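Local atomic coordinates of acyl-CoA dehydrogenase (Bacillus anthracis, PDB entry 3OWA), a protein that probably catalyses the FAD-dependent alpha,beta-dehydrogenation of acyl-CoA thioesters, passing the electrons on to a separate acceptor. Residues E51-L56 with S106-F111; Y58-E63 with G229-S234; G145-A150 with F192-I197. All blocks are in the same frame, centred on the assembly; numbering follows the deposited sequence. Where two conformers were deposited one is given.

Contact 1: E51-L56 with S106-F111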
loop_
_atom_site.group_PDB
_atom_site.type_symbol
_atom_site.label_atom_id
_atom_site.label_comp_id
_atom_site.label_asym_id
_atom_site.label_seq_id
_atom_site.Cartn_x
_atom_site.Cartn_y
_atom_site.Cartn_z
ATOM N N GLU A 51 -3.907 -25.676 17.728
ATOM C CA GLU A 51 -5.386 -25.698 17.917
ATOM C C GLU A 51 -6.144 -24.772 16.998
ATOM O O GLU A 51 -7.207 -25.119 16.503
ATOM C CB GLU A 51 -5.760 -25.383 19.373
ATOM C CG GLU A 51 -4.958 -26.209 20.401
ATOM C CD GLU A 51 -5.321 -27.677 20.358
ATOM O OE1 GLU A 51 -6.522 -27.979 20.455
ATOM O OE2 GLU A 51 -4.421 -28.540 20.267
ATOM N N VAL A 52 -5.621 -23.580 16.789
ATOM C CA VAL A 52 -6.365 -22.558 16.056
ATOM C C VAL A 52 -6.248 -22.678 14.542
ATOM O O VAL A 52 -7.269 -22.572 13.814
ATOM C CB VAL A 52 -5.962 -21.141 16.511
ATOM C CG1 VAL A 52 -6.703 -20.060 15.686
ATOM C CG2 VAL A 52 -6.298 -20.968 17.974
ATOM N N LEU A 53 -5.020 -22.833 14.047
ATOM C CA LEU A 53 -4.798 -22.813 12.599
ATOM C C LEU A 53 -5.543 -23.882 11.808
ATOM O O LEU A 53 -6.020 -23.598 10.690
ATOM C CB LEU A 53 -3.316 -22.779 12.222
ATOM C CG LEU A 53 -2.529 -21.566 12.710
ATOM C CD1 LEU A 53 -1.068 -21.640 12.144
ATOM C CD2 LEU A 53 -3.220 -20.201 12.349
ATOM N N PRO A 54 -5.655 -25.096 12.359
ATOM C CA PRO A 54 -6.414 -26.101 11.653
ATOM C C PRO A 54 -7.892 -25.692 11.468
ATOM O O PRO A 54 -8.544 -26.279 10.637
ATOM C CB PRO A 54 -6.357 -27.302 12.592
ATOM C CG PRO A 54 -4.989 -27.165 13.281
ATOM C CD PRO A 54 -4.910 -25.647 13.506
ATOM N N GLU A 55 -8.403 -24.732 12.247
ATOM C CA GLU A 55 -9.813 -24.299 12.126
ATOM C C GLU A 55 -9.959 -22.966 11.434
ATOM O O GLU A 55 -11.077 -22.536 11.133
ATOM C CB GLU A 55 -10.501 -24.269 13.504
ATOM C CG GLU A 55 -10.482 -25.677 14.165
ATOM C CD GLU A 55 -11.440 -25.803 15.368
ATOM O OE1 GLU A 55 -12.636 -25.417 15.266
ATOM O OE2 GLU A 55 -10.973 -26.273 16.426
ATOM N N LEU A 56 -8.854 -22.306 11.151
ATOM C CA LEU A 56 -8.950 -20.894 10.730
ATOM C C LEU A 56 -9.841 -20.715 9.499
ATOM O O LEU A 56 -10.566 -19.727 9.388
ATOM C CB LEU A 56 -7.551 -20.300 10.502
ATOM C CG LEU A 56 -7.479 -18.798 10.226
ATOM C CD1 LEU A 56 -8.199 -17.996 11.333
ATOM C CD2 LEU A 56 -6.001 -18.436 10.126
ATOM N N SER A 106 -1.232 -12.853 16.707
ATOM C CA SER A 106 -1.242 -12.330 15.314
ATOM C C SER A 106 -1.118 -13.406 14.209
ATOM O O SER A 106 -1.621 -13.238 13.104
ATOM C CB SER A 106 -0.184 -11.247 15.137
ATOM O OG SER A 106 1.078 -11.887 15.108
ATOM N N ARG A 107 -0.504 -14.540 14.526
ATOM C CA ARG A 107 -0.426 -15.653 13.580
ATOM C C ARG A 107 -1.832 -16.098 13.093
ATOM O O ARG A 107 -1.978 -16.595 11.965
ATOM C CB ARG A 107 0.393 -16.799 14.218
ATOM C CG ARG A 107 0.514 -18.066 13.391
ATOM C CD ARG A 107 1.752 -18.052 12.462
ATOM N NE ARG A 107 1.826 -19.326 11.740
ATOM C CZ ARG A 107 2.653 -20.316 12.052
ATOM N NH1 ARG A 107 3.531 -20.161 13.037
ATOM N NH2 ARG A 107 2.622 -21.454 11.364
ATOM N N ALA A 108 -2.872 -15.859 13.908
ATOM C CA ALA A 108 -4.163 -16.425 13.635
ATOM C C ALA A 108 -5.074 -15.422 12.935
ATOM O O ALA A 108 -6.295 -15.527 13.057
ATOM C CB ALA A 108 -4.808 -16.895 14.945
ATOM N N GLY A 109 -4.497 -14.433 12.253
ATOM C CA GLY A 109 -5.306 -13.464 11.509
ATOM C C GLY A 109 -6.362 -12.804 12.372
ATOM O O GLY A 109 -6.072 -12.269 13.448
ATOM N N GLY A 110 -7.591 -12.788 11.871
ATOM C CA GLY A 110 -8.682 -12.118 12.554
ATOM C C GLY A 110 -9.008 -12.675 13.924
ATOM O O GLY A 110 -9.589 -12.005 14.739
ATOM N N PHE A 111 -8.661 -13.926 14.199
ATOM C CA PHE A 111 -8.832 -14.413 15.539
ATOM C C PHE A 111 -8.012 -13.619 16.566
ATOM O O PHE A 111 -8.314 -13.680 17.759
ATOM C CB PHE A 111 -8.505 -15.931 15.602
ATOM C CG PHE A 111 -8.989 -16.598 16.852
ATOM C CD1 PHE A 111 -10.360 -16.667 17.136
ATOM C CD2 PHE A 111 -8.091 -17.153 17.751
ATOM C CE1 PHE A 111 -10.809 -17.272 18.298
ATOM C CE2 PHE A 111 -8.542 -17.756 18.921
ATOM C CZ PHE A 111 -9.892 -17.826 19.192
#

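Contact 2: Y58-E63 with G229-S234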
loop_
_atom_site.group_PDB
_atom_site.type_symbol
_atom_site.label_atom_id
_atom_site.label_comp_id
_atom_site.label_asym_id
_atom_site.label_seq_id
_atom_site.Cartn_x
_atom_site.Cartn_y
_atom_site.Cartn_z
ATOM N N TYR A 58 -12.507 -22.340 8.696
ATOM C CA TYR A 58 -13.931 -22.365 9.103
ATOM C C TYR A 58 -14.294 -21.118 9.874
ATOM O O TYR A 58 -15.396 -20.605 9.730
ATOM C CB TYR A 58 -14.269 -23.588 9.948
ATOM C CG TYR A 58 -13.867 -24.856 9.294
ATOM C CD1 TYR A 58 -14.682 -25.460 8.344
ATOM C CD2 TYR A 58 -12.656 -25.457 9.617
ATOM C CE1 TYR A 58 -14.283 -26.658 7.728
ATOM C CE2 TYR A 58 -12.251 -26.626 9.014
ATOM C CZ TYR A 58 -13.054 -27.216 8.073
ATOM O OH TYR A 58 -12.636 -28.382 7.492
ATOM N N LEU A 59 -13.366 -20.607 10.673
ATOM C CA LEU A 59 -13.607 -19.292 11.294
ATOM C C LEU A 59 -13.863 -18.241 10.242
ATOM O O LEU A 59 -14.783 -17.419 10.416
ATOM C CB LEU A 59 -12.430 -18.866 12.173
ATOM C CG LEU A 59 -11.991 -19.895 13.233
ATOM C CD1 LEU A 59 -10.884 -19.373 14.158
ATOM C CD2 LEU A 59 -13.226 -20.226 14.057
ATOM N N GLU A 60 -13.075 -18.238 9.146
ATOM C CA GLU A 60 -13.238 -17.163 8.129
ATOM C C GLU A 60 -14.587 -17.283 7.490
ATOM O O GLU A 60 -15.078 -16.320 6.863
ATOM C CB GLU A 60 -12.145 -17.189 7.040
ATOM C CG GLU A 60 -10.720 -16.919 7.593
ATOM C CD GLU A 60 -10.402 -15.418 7.725
ATOM O OE1 GLU A 60 -10.284 -14.760 6.649
ATOM O OE2 GLU A 60 -10.237 -14.908 8.889
ATOM N N GLN A 61 -15.202 -18.461 7.621
ATOM C CA GLN A 61 -16.563 -18.650 7.074
ATOM C C GLN A 61 -17.608 -18.374 8.139
ATOM O O GLN A 61 -18.781 -18.689 7.950
ATOM C CB GLN A 61 -16.755 -20.056 6.419
ATOM C CG GLN A 61 -15.973 -20.186 5.083
ATOM C CD GLN A 61 -15.578 -21.614 4.744
ATOM O OE1 GLN A 61 -16.262 -22.583 5.091
ATOM N NE2 GLN A 61 -14.447 -21.749 4.067
ATOM N N HIS A 62 -17.207 -17.719 9.229
ATOM C CA HIS A 62 -18.153 -17.281 10.283
ATOM C C HIS A 62 -18.756 -18.450 11.022
ATOM O O HIS A 62 -19.911 -18.394 11.455
ATOM C CB HIS A 62 -19.275 -16.382 9.719
ATOM C CG HIS A 62 -18.776 -15.058 9.257
ATOM N ND1 HIS A 62 -19.612 -14.064 8.797
ATOM C CD2 HIS A 62 -17.517 -14.555 9.192
ATOM C CE1 HIS A 62 -18.893 -13.012 8.453
ATOM N NE2 HIS A 62 -17.620 -13.273 8.691
ATOM N N GLU A 63 -17.968 -19.500 11.199
ATOM C CA GLU A 63 -18.422 -20.551 12.064
ATOM C C GLU A 63 -18.049 -20.184 13.498
ATOM O O GLU A 63 -17.089 -20.713 14.048
ATOM C CB GLU A 63 -17.830 -21.896 11.646
ATOM C CG GLU A 63 -18.354 -22.342 10.309
ATOM C CD GLU A 63 -18.084 -23.814 10.014
ATOM O OE1 GLU A 63 -17.764 -24.612 10.947
ATOM O OE2 GLU A 63 -18.207 -24.168 8.821
ATOM N N GLY A 229 -11.316 -7.882 4.994
ATOM C CA GLY A 229 -10.364 -8.786 5.650
ATOM C C GLY A 229 -10.788 -9.037 7.085
ATOM O O GLY A 229 -11.894 -8.679 7.472
ATOM N N ILE A 230 -9.876 -9.622 7.884
ATOM C CA ILE A 230 -10.234 -10.145 9.223
ATOM C C ILE A 230 -11.646 -10.736 9.236
ATOM O O ILE A 230 -12.465 -10.510 10.124
ATOM C CB ILE A 230 -9.989 -9.140 10.400
ATOM C CG1 ILE A 230 -10.828 -7.854 10.284
ATOM C CG2 ILE A 230 -8.475 -8.844 10.514
ATOM C CD1 ILE A 230 -10.813 -6.944 11.578
ATOM N N LYS A 231 -11.935 -11.508 8.215
ATOM C CA LYS A 231 -13.278 -12.064 8.041
ATOM C C LYS A 231 -13.737 -12.967 9.160
ATOM O O LYS A 231 -14.909 -13.067 9.419
ATOM C CB LYS A 231 -13.328 -12.837 6.731
ATOM C CG LYS A 231 -13.268 -11.888 5.491
ATOM C CD LYS A 231 -13.301 -12.724 4.214
ATOM C CE LYS A 231 -13.460 -11.832 3.001
ATOM N NZ LYS A 231 -13.794 -12.656 1.780
ATOM N N CYS A 232 -12.820 -13.614 9.874
ATOM C CA CYS A 232 -13.262 -14.434 10.962
ATOM C C CYS A 232 -13.546 -13.644 12.253
ATOM O O CYS A 232 -14.042 -14.225 13.200
ATOM C CB CYS A 232 -12.218 -15.505 11.242
ATOM S SG CYS A 232 -10.745 -14.827 11.814
ATOM N N SER A 233 -13.301 -12.326 12.299
ATOM C CA SER A 233 -13.749 -11.545 13.444
ATOM C C SER A 233 -15.237 -11.165 13.292
ATOM O O SER A 233 -15.655 -10.563 12.270
ATOM C CB SER A 233 -12.886 -10.261 13.519
ATOM O OG SER A 233 -13.295 -9.427 14.615
ATOM N N SER A 234 -16.055 -11.409 14.316
ATOM C CA SER A 234 -17.468 -11.036 14.258
ATOM C C SER A 234 -17.604 -9.516 14.326
ATOM O O SER A 234 -16.924 -8.889 15.153
ATOM C CB SER A 234 -18.220 -11.655 15.450
ATOM O OG SER A 234 -19.515 -10.976 15.542
HETATM O O HOH W 1 -9.750 -12.361 6.204
#

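Contact 3: G145-A150 with F192-I197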
loop_
_atom_site.group_PDB
_atom_site.type_symbol
_atom_site.label_atom_id
_atom_site.label_comp_id
_atom_site.label_asym_id
_atom_site.label_seq_id
_atom_site.Cartn_x
_atom_site.Cartn_y
_atom_site.Cartn_z
ATOM N N GLY A 145 -12.875 -16.756 30.060
ATOM C CA GLY A 145 -13.603 -16.832 28.804
ATOM C C GLY A 145 -14.989 -17.410 28.996
ATOM O O GLY A 145 -15.725 -17.572 28.032
ATOM N N GLU A 146 -15.365 -17.679 30.242
ATOM C CA GLU A 146 -16.748 -18.104 30.567
ATOM C C GLU A 146 -17.767 -17.056 30.102
ATOM O O GLU A 146 -18.837 -17.396 29.637
ATOM C CB GLU A 146 -16.888 -18.347 32.061
ATOM C CG GLU A 146 -17.992 -19.319 32.425
ATOM C CD GLU A 146 -17.733 -19.973 33.781
ATOM O OE1 GLU A 146 -16.558 -20.365 34.049
ATOM O OE2 GLU A 146 -18.705 -20.087 34.567
ATOM N N LYS A 147 -17.428 -15.788 30.295
ATOM C CA LYS A 147 -18.079 -14.698 29.596
ATOM C C LYS A 147 -17.056 -14.158 28.601
ATOM O O LYS A 147 -15.844 -14.318 28.823
ATOM C CB LYS A 147 -18.502 -13.599 30.566
ATOM C CG LYS A 147 -19.806 -13.918 31.308
ATOM C CD LYS A 147 -20.306 -12.723 32.096
ATOM C CE LYS A 147 -21.616 -13.067 32.800
ATOM N NZ LYS A 147 -22.513 -11.906 32.754
ATOM N N LEU A 148 -17.550 -13.553 27.515
ATOM C CA LEU A 148 -16.713 -12.880 26.525
ATOM C C LEU A 148 -17.135 -11.429 26.416
ATOM O O LEU A 148 -18.312 -11.099 26.525
ATOM C CB LEU A 148 -16.844 -13.590 25.167
ATOM C CG LEU A 148 -16.273 -15.026 25.263
ATOM C CD1 LEU A 148 -16.638 -15.820 23.997
ATOM C CD2 LEU A 148 -14.742 -15.032 25.569
ATOM N N ALA A 149 -16.167 -10.566 26.191
ATOM C CA ALA A 149 -16.427 -9.106 26.182
ATOM C C ALA A 149 -16.277 -8.423 24.795
ATOM O O ALA A 149 -15.569 -8.918 23.882
ATOM C CB ALA A 149 -15.490 -8.435 27.204
ATOM N N ALA A 150 -16.899 -7.250 24.677
ATOM C CA ALA A 150 -16.792 -6.408 23.496
ATOM C C ALA A 150 -16.831 -4.966 23.994
ATOM O O ALA A 150 -17.276 -4.675 25.118
ATOM C CB ALA A 150 -17.965 -6.665 22.559
ATOM N N PHE A 192 -21.020 -13.245 19.722
ATOM C CA PHE A 192 -20.952 -14.103 20.864
ATOM C C PHE A 192 -20.557 -13.394 22.166
ATOM O O PHE A 192 -20.335 -14.082 23.179
ATOM C CB PHE A 192 -19.980 -15.270 20.562
ATOM C CG PHE A 192 -18.665 -14.807 19.916
ATOM C CD1 PHE A 192 -17.665 -14.220 20.681
ATOM C CD2 PHE A 192 -18.481 -14.900 18.546
ATOM C CE1 PHE A 192 -16.486 -13.746 20.081
ATOM C CE2 PHE A 192 -17.295 -14.447 17.941
ATOM C CZ PHE A 192 -16.306 -13.869 18.715
ATOM N N ALA A 193 -20.409 -12.059 22.184
ATOM C CA ALA A 193 -20.061 -11.384 23.430
ATOM C C ALA A 193 -21.241 -11.454 24.415
ATOM O O ALA A 193 -22.412 -11.303 24.033
ATOM C CB ALA A 193 -19.668 -9.860 23.185
ATOM N N ASP A 194 -20.914 -11.654 25.685
ATOM C CA ASP A 194 -21.896 -11.647 26.772
ATOM C C ASP A 194 -21.996 -10.276 27.394
ATOM O O ASP A 194 -23.023 -9.921 27.987
ATOM C CB ASP A 194 -21.427 -12.640 27.827
ATOM C CG ASP A 194 -21.415 -14.072 27.285
ATOM O OD1 ASP A 194 -22.513 -14.567 26.964
ATOM O OD2 ASP A 194 -20.330 -14.695 27.131
ATOM N N VAL A 195 -20.915 -9.525 27.293
ATOM C CA VAL A 195 -20.802 -8.261 27.998
ATOM C C VAL A 195 -20.295 -7.203 27.048
ATOM O O VAL A 195 -19.292 -7.437 26.326
ATOM C CB VAL A 195 -19.817 -8.403 29.175
ATOM C CG1 VAL A 195 -19.557 -7.027 29.833
ATOM C CG2 VAL A 195 -20.339 -9.380 30.209
ATOM N N PHE A 196 -20.946 -6.040 27.034
ATOM C CA PHE A 196 -20.516 -4.921 26.156
ATOM C C PHE A 196 -20.271 -3.659 27.006
ATOM O O PHE A 196 -21.132 -3.269 27.786
ATOM C CB PHE A 196 -21.612 -4.505 25.111
ATOM C CG PHE A 196 -21.946 -5.589 24.112
ATOM C CD1 PHE A 196 -22.749 -6.678 24.485
ATOM C CD2 PHE A 196 -21.432 -5.535 22.806
ATOM C CE1 PHE A 196 -23.054 -7.699 23.594
ATOM C CE2 PHE A 196 -21.715 -6.549 21.891
ATOM C CZ PHE A 196 -22.550 -7.635 22.269
ATOM N N ILE A 197 -19.119 -3.035 26.829
ATOM C CA ILE A 197 -18.833 -1.749 27.457
ATOM C C ILE A 197 -19.404 -0.716 26.506
ATOM O O ILE A 197 -18.874 -0.535 25.440
ATOM C CB ILE A 197 -17.326 -1.500 27.605
ATOM C CG1 ILE A 197 -16.653 -2.679 28.357
ATOM C CG2 ILE A 197 -17.062 -0.088 28.311
ATOM C CD1 ILE A 197 -17.199 -2.993 29.767
HETATM O O HOH W 2 -19.679 -17.265 26.405
HETATM O O HOH W 3 -23.872 -11.853 30.698
#

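Contact 1: E51-L56 with S106-F111
Val52 and Phe111 meet with both first torsions anti to the backbone N: chi1 of 177° puts Val52 CG1 where it touches Ala108 CB at 3.8 Å and Phe111 CD2 at 3.8 Å, and the CG of Phe111 is likewise anti to its N (chi1 -165°). The second methyl, Val52 CG2, lies 4.0 Å from Phe111 CE2. The two methyls thus lie by the CD2 and CE2 atoms of the ring, and the side chains cross obliquely.

Leu53 works at the more open margin. Its side chain crosses that of Arg107, which is bent at chi2, at about a right angle, with Leu53 CD1 3.7 Å from Arg107 NE and almost as near to NH2, so a methyl packs against the guanidinium obliquely. The other branch, Leu53 CD2, lies 3.8 Å from Arg107 O, with Ala108 CA slightly farther. Leu56 CD1 rests against Ala108 O at 3.6 Å; the hydrogen bond of that carbonyl comes from Phe111 N, within its own segment.

No hydrogen bond joins the segments, so the evidence is for apolar packing. In the N-terminal helical domain it sets the C-terminal part of helix 35-52 and the residues that follow against the link into helix 110-122. Phe47 of helix 35-52 touches Val52, and Ser67, Leu70 and Leu71 of helix 64-76 pack on Phe111.

Contact 2: Y58-E63 with G229-S234
Glu60 and Cys232 bring their CA atoms to 3.9 Å where two type I turns, Leu59-His62 and Ile230-Ser233, abut. The first turn belongs to a Schellman motif that ends helix 56-59: Glu63 N bonds Tyr58 O, His62 N bonds Leu59 O, and His62 has the positive phi (67°) of the C-prime residue.

Among the side chains, Glu60 carries the main polar contact. Its chain bends at chi2 (-84°), and the carboxylate lies beside the second turn. Cys232 N donates a hydrogen bond to Glu60 OE2 (3.1 Å), although this oxygen is crowded in the model and its position is therefore less certain. The other oxygen, Glu60 OE1, sits 3.6 Å from Lys231 CB and accepts from a water that in turn accepts from Lys231 N. Lys231 itself runs extended beyond CG, leaving its NZ 6.4 Å from Glu60 OE1, so no direct ion pair forms.

Next to the carboxylate the two turns are tightly packed: Leu59 CB and Cys232 CB stand at 3.5 Å, tighter than usual van der Waals contact, and Cys232 CA makes a CA-H...O contact with Leu59 O. The join links the N-terminal helical domain to the middle beta domain next to the FAD, which Ile230 approaches closely. At the far end, His62 NE2 meets Lys231 O from the ring edge, close to the ring plane, in a weak hydrogen bond of 2.8 Å.

Contact 3: G145-A150 with F192-I197
Leu148 O is gripped by two backbone donors of the opposite segment: Asp194 N at 2.8 Å and Val195 N, which approaches nearly along the C=O axis. Two successive N-H groups thus converge on this oxygen, Asp194 N tilted 26° from the carbonyl plane. The same leucine is held at its own N-H, which donates to Asp194 OD2 at 3.0 Å; OD2 accepts with its anti lone pair. Asp194 CG lies beside its backbone N (chi1 -64°), and it is OD2 of the carboxylate so placed that takes the Leu148 N-H. Backbone and side chain of one aspartate therefore bond both polar groups of Leu148. Water 2 lies 2.7 Å from Asp194 OD2 and may donate to it.

Beyond Leu148 the strands pair in parallel, Ala149 in register with Val195 and Ala150 with Phe196. Ala150 N donates to Val195 O at 2.9 Å and Ala150 O accepts from Ile197 N, the straighter of the two at 167° N-H...O. CA-H...O contacts from Ala149 CA and Phe196 CA run beside them.

The side chains of Ala150 and Phe196 share one face of the sheet, those of Ala149 and Val195 the other. Ala150 CB is 3.7 Å from Phe196 CD2 and equally near Ala193 CB. In the conformer given, one of two deposited, the aliphatic chain of Lys147 crosses Val195 at about a right angle, its CD 3.8 Å from Val195 CG2. Before the paired strands, Leu148 CD1 meets Phe192 CD1 obliquely at 3.8 Å, with Leu71 of helix 64-76 touching both side chains.

His118 of helix 110-122 bonds Ala149 N. The arrangement is the entry of the chain from the N-terminal helices into the middle beta domain of the acyl-CoA dehydrogenase fold, where strand 149-152 joins strand 195-202 near the bound FAD.

Contacts 1 and 2 are neighbours, their centres 10 Å apart, and they touch: Phe111 N lies 3.3 Å from Cys232 SG. Their segments alternate along the chain. Contact 3 lies farther off, with centres about 20 Å from contact 1 and 18 Å from contact 2; it meets contact 2 where Phe192 CE2 is 3.9 Å from Ser234 CB, and does not touch contact 1. In sequence it falls between the two halves of contact 2. Helix 64-76 of the N-terminal domain packs against all three contacts; helix 110-122 supplies Phe111 to contact 1 and packs on the others. Contact 2 joins the two domains and contact 3 opens the beta domain, both near the bound FAD.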